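Putative polysaccharide binding proteins (DUF1812) (Bacteroides thetaiotaomicron VPI-5482, PDB 3GF8) is a putative outer-membrane lipoprotein of the FimB/Mfa2 family that probably serves in the assembly or anchoring of fimbriae. Local coordinates at residues Gln76-Ala81 / Val128-Phe133. Residues are numbered along the deposited sequence; the frame is centred on the assembly and turned at random.
Sequences QYQFMA and VINVNF
Phe79 and Val131 form the tight part of this antiparallel pairing. Val131 CG2 lies 3.7 Å from the centroid of the Phe79 ring and 10° off its normal, a CH-pi contact over the middle of one face. With CG1 anti to the backbone N (chi1 175°), the other methyl, CG2, is left over the ring. On the same face of the sheet Ile129 CG1 packs 3.8 Å from Phe79 CB, and Leu16 and Val18 of strand 16-21 also touch Phe79. Between the strands, Tyr77 with Val131 and Phe79 with Ile129 are hydrogen-bonded pairs. The shortest of their four bonds joins Val131 N to Tyr77 O at 2.7 Å; in the longest, Phe79 N meets Ile129 O at 3.0 Å.

The face carrying Gln76, Gln78, Asn130 and Asn132 is looser and polar, although Leu101 touches Gln78. Gln78 NE2 reaches Asn130 OD1 at 3.1 Å in a bent bond (138°): the amides are nearly parallel but offset. An alanine at Gln78 would probably leave Asn130 OD1 without this donor and Val128 CG1 with less cover. Exposed Gln76 and Asn132 merely touch, CG to CG at 3.9 Å. The chemistry implies an amphipathic strand pair, apolar towards the domain interior, consistent with the beta-sandwich of a transthyretin-like fimbrial fold.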
ATOM      1  N   GLN A  76     -29.526  11.641   0.378  1.00 33.63           N
ATOM      2  CA  GLN A  76     -28.727  10.425   0.318  1.00 35.15           C
ATOM      3  C   GLN A  76     -27.466  10.618  -0.531  1.00 34.15           C
ATOM      4  O   GLN A  76     -27.508  11.237  -1.593  1.00 33.92           O
ATOM      5  CB  GLN A  76     -29.577   9.290  -0.227  1.00 35.49           C
ATOM      6  CG  GLN A  76     -30.629   8.865   0.787  1.00 45.79           C
ATOM      7  CD  GLN A  76     -31.546   7.802   0.255  1.00 55.59           C
ATOM      8  OE1 GLN A  76     -31.392   6.620   0.580  1.00 65.15           O
ATOM      9  NE2 GLN A  76     -32.511   8.207  -0.580  1.00 54.80           N
ATOM     10  N   TYR A  77     -26.358  10.060  -0.055  1.00 30.76           N
ATOM     11  CA  TYR A  77     -25.043  10.300  -0.636  1.00 29.91           C
ATOM     12  C   TYR A  77     -24.199   9.031  -0.572  1.00 28.84           C
ATOM     13  O   TYR A  77     -24.503   8.125   0.191  1.00 29.55           O
ATOM     14  CB  TYR A  77     -24.316  11.393   0.156  1.00 26.72           C
ATOM     15  CG  TYR A  77     -25.112  12.656   0.287  1.00 26.79           C
ATOM     16  CD1 TYR A  77     -25.114  13.617  -0.724  1.00 27.23           C
ATOM     17  CD2 TYR A  77     -25.888  12.886   1.410  1.00 25.80           C
ATOM     18  CE1 TYR A  77     -25.868  14.783  -0.596  1.00 31.94           C
ATOM     19  CE2 TYR A  77     -26.612  14.033   1.553  1.00 24.75           C
ATOM     20  CZ  TYR A  77     -26.623  14.970   0.553  1.00 29.64           C
ATOM     21  OH  TYR A  77     -27.362  16.102   0.726  1.00 33.96           O
ATOM     22  N   GLN A  78     -23.144   8.983  -1.371  1.00 26.10           N
ATOM     23  CA  GLN A  78     -22.046   8.067  -1.105  1.00 23.54           C
ATOM     24  C   GLN A  78     -20.798   8.849  -0.772  1.00 24.14           C
ATOM     25  O   GLN A  78     -20.542   9.881  -1.380  1.00 23.91           O
ATOM     26  CB  GLN A  78     -21.797   7.164  -2.274  1.00 21.41           C
ATOM     27  CG  GLN A  78     -22.981   6.303  -2.583  1.00 28.82           C
ATOM     28  CD  GLN A  78     -22.687   5.301  -3.654  1.00 35.97           C
ATOM     29  OE1 GLN A  78     -22.449   5.658  -4.803  1.00 41.33           O
ATOM     30  NE2 GLN A  78     -22.718   4.024  -3.287  1.00 45.79           N
ATOM     31  N   PHE A  79     -20.064   8.393   0.245  1.00 23.72           N
ATOM     32  CA  PHE A  79     -18.789   8.990   0.607  1.00 23.67           C
ATOM     33  C   PHE A  79     -17.716   7.950   0.404  1.00 25.90           C
ATOM     34  O   PHE A  79     -17.946   6.741   0.587  1.00 27.17           O
ATOM     35  CB  PHE A  79     -18.670   9.399   2.095  1.00 23.96           C
ATOM     36  CG  PHE A  79     -19.658  10.456   2.600  1.00 23.00           C
ATOM     37  CD1 PHE A  79     -20.521  11.149   1.768  1.00 27.69           C
ATOM     38  CD2 PHE A  79     -19.664  10.764   3.974  1.00 23.16           C
ATOM     39  CE1 PHE A  79     -21.416  12.100   2.304  1.00 21.20           C
ATOM     40  CE2 PHE A  79     -20.524  11.689   4.512  1.00 27.44           C
ATOM     41  CZ  PHE A  79     -21.409  12.382   3.673  1.00 17.07           C
HETATM   42  N   MSE A  80     -16.531   8.439   0.055  1.00 26.62           N
HETATM   43  CA  MSE A  80     -15.316   7.652   0.100  0.90 25.00           C
HETATM   44  C   MSE A  80     -14.185   8.629   0.366  1.00 24.93           C
HETATM   45  O   MSE A  80     -14.426   9.821   0.431  1.00 28.04           O
HETATM   46  CB  MSE A  80     -15.124   6.778  -1.173  0.90 24.01           C
HETATM   47  CG  MSE A  80     -15.086   7.466  -2.516  0.90 22.95           C
HETATM   48 SE   MSE A  80     -13.399   8.259  -2.911  0.68 23.89          SE
HETATM   49  CE  MSE A  80     -12.199   6.696  -2.889  0.90 29.95           C
ATOM     50  N   ALA A  81     -12.967   8.133   0.576  1.00 24.58           N
ATOM     51  CA  ALA A  81     -11.861   9.034   0.801  1.00 23.11           C
ATOM     52  C   ALA A  81     -10.534   8.478   0.295  1.00 23.94           C
ATOM     53  O   ALA A  81     -10.412   7.288   0.058  1.00 21.54           O
ATOM     54  CB  ALA A  81     -11.755   9.393   2.264  1.00 18.60           C
ATOM     55  N   VAL A 128     -16.125   3.048   0.270  1.00 23.63           N
ATOM     56  CA  VAL A 128     -17.367   3.741  -0.092  1.00 25.41           C
ATOM     57  C   VAL A 128     -18.473   3.397   0.910  1.00 26.20           C
ATOM     58  O   VAL A 128     -18.655   2.238   1.227  1.00 28.89           O
ATOM     59  CB  VAL A 128     -17.853   3.342  -1.509  1.00 25.04           C
ATOM     60  CG1 VAL A 128     -19.246   3.938  -1.818  1.00 26.49           C
ATOM     61  CG2 VAL A 128     -16.867   3.743  -2.542  1.00 18.98           C
ATOM     62  N   ILE A 129     -19.187   4.400   1.413  1.00 28.09           N
ATOM     63  CA  ILE A 129     -20.339   4.172   2.284  1.00 28.14           C
ATOM     64  C   ILE A 129     -21.586   4.898   1.757  1.00 29.50           C
ATOM     65  O   ILE A 129     -21.495   5.945   1.087  1.00 28.38           O
ATOM     66  CB  ILE A 129     -20.036   4.628   3.719  1.00 31.16           C
ATOM     67  CG1 ILE A 129     -19.645   6.114   3.745  1.00 26.81           C
ATOM     68  CG2 ILE A 129     -18.903   3.776   4.332  1.00 21.62           C
ATOM     69  CD1 ILE A 129     -19.726   6.735   5.130  1.00 21.12           C
ATOM     70  N   ASN A 130     -22.757   4.339   2.043  1.00 29.17           N
ATOM     71  CA  ASN A 130     -24.016   5.013   1.728  1.00 28.64           C
ATOM     72  C   ASN A 130     -24.417   5.824   2.914  1.00 26.48           C
ATOM     73  O   ASN A 130     -24.358   5.343   4.008  1.00 30.49           O
ATOM     74  CB  ASN A 130     -25.101   4.002   1.398  1.00 28.28           C
ATOM     75  CG  ASN A 130     -24.785   3.246   0.143  1.00 32.36           C
ATOM     76  OD1 ASN A 130     -24.670   3.841  -0.930  1.00 38.07           O
ATOM     77  ND2 ASN A 130     -24.602   1.925   0.266  1.00 32.46           N
ATOM     78  N   VAL A 131     -24.786   7.071   2.701  1.00 28.45           N
ATOM     79  CA  VAL A 131     -25.103   7.992   3.794  1.00 28.33           C
ATOM     80  C   VAL A 131     -26.515   8.540   3.575  1.00 29.71           C
ATOM     81  O   VAL A 131     -26.838   9.054   2.498  1.00 31.00           O
ATOM     82  CB  VAL A 131     -24.096   9.142   3.860  1.00 26.13           C
ATOM     83  CG1 VAL A 131     -24.514  10.151   4.917  1.00 24.82           C
ATOM     84  CG2 VAL A 131     -22.718   8.584   4.155  1.00 22.72           C
ATOM     85  N   ASN A 132     -27.367   8.390   4.585  1.00 30.22           N
ATOM     86  CA  ASN A 132     -28.724   8.917   4.522  1.00 30.31           C
ATOM     87  C   ASN A 132     -28.822   9.900   5.658  1.00 29.13           C
ATOM     88  O   ASN A 132     -28.740   9.497   6.799  1.00 28.48           O
ATOM     89  CB  ASN A 132     -29.745   7.790   4.669  1.00 29.82           C
ATOM     90  CG  ASN A 132     -31.197   8.283   4.618  1.00 40.29           C
ATOM     91  OD1 ASN A 132     -31.480   9.487   4.691  1.00 41.90           O
ATOM     92  ND2 ASN A 132     -32.127   7.336   4.493  1.00 40.55           N
ATOM     93  N   PHE A 133     -28.955  11.185   5.332  1.00 27.42           N
ATOM     94  CA  PHE A 133     -28.989  12.262   6.314  1.00 27.09           C
ATOM     95  C   PHE A 133     -30.316  13.007   6.154  1.00 28.47           C
ATOM     96  O   PHE A 133     -30.555  13.641   5.121  1.00 24.90           O
ATOM     97  CB  PHE A 133     -27.814  13.210   6.054  1.00 26.36           C
ATOM     98  CG  PHE A 133     -27.723  14.391   6.997  1.00 28.41           C
ATOM     99  CD1 PHE A 133     -27.527  14.202   8.363  1.00 36.20           C
ATOM    100  CD2 PHE A 133     -27.758  15.697   6.503  1.00 34.61           C
ATOM    101  CE1 PHE A 133     -27.416  15.280   9.240  1.00 35.44           C
ATOM    102  CE2 PHE A 133     -27.644  16.782   7.372  1.00 35.21           C
ATOM    103  CZ  PHE A 133     -27.467  16.564   8.753  1.00 33.81           C
TER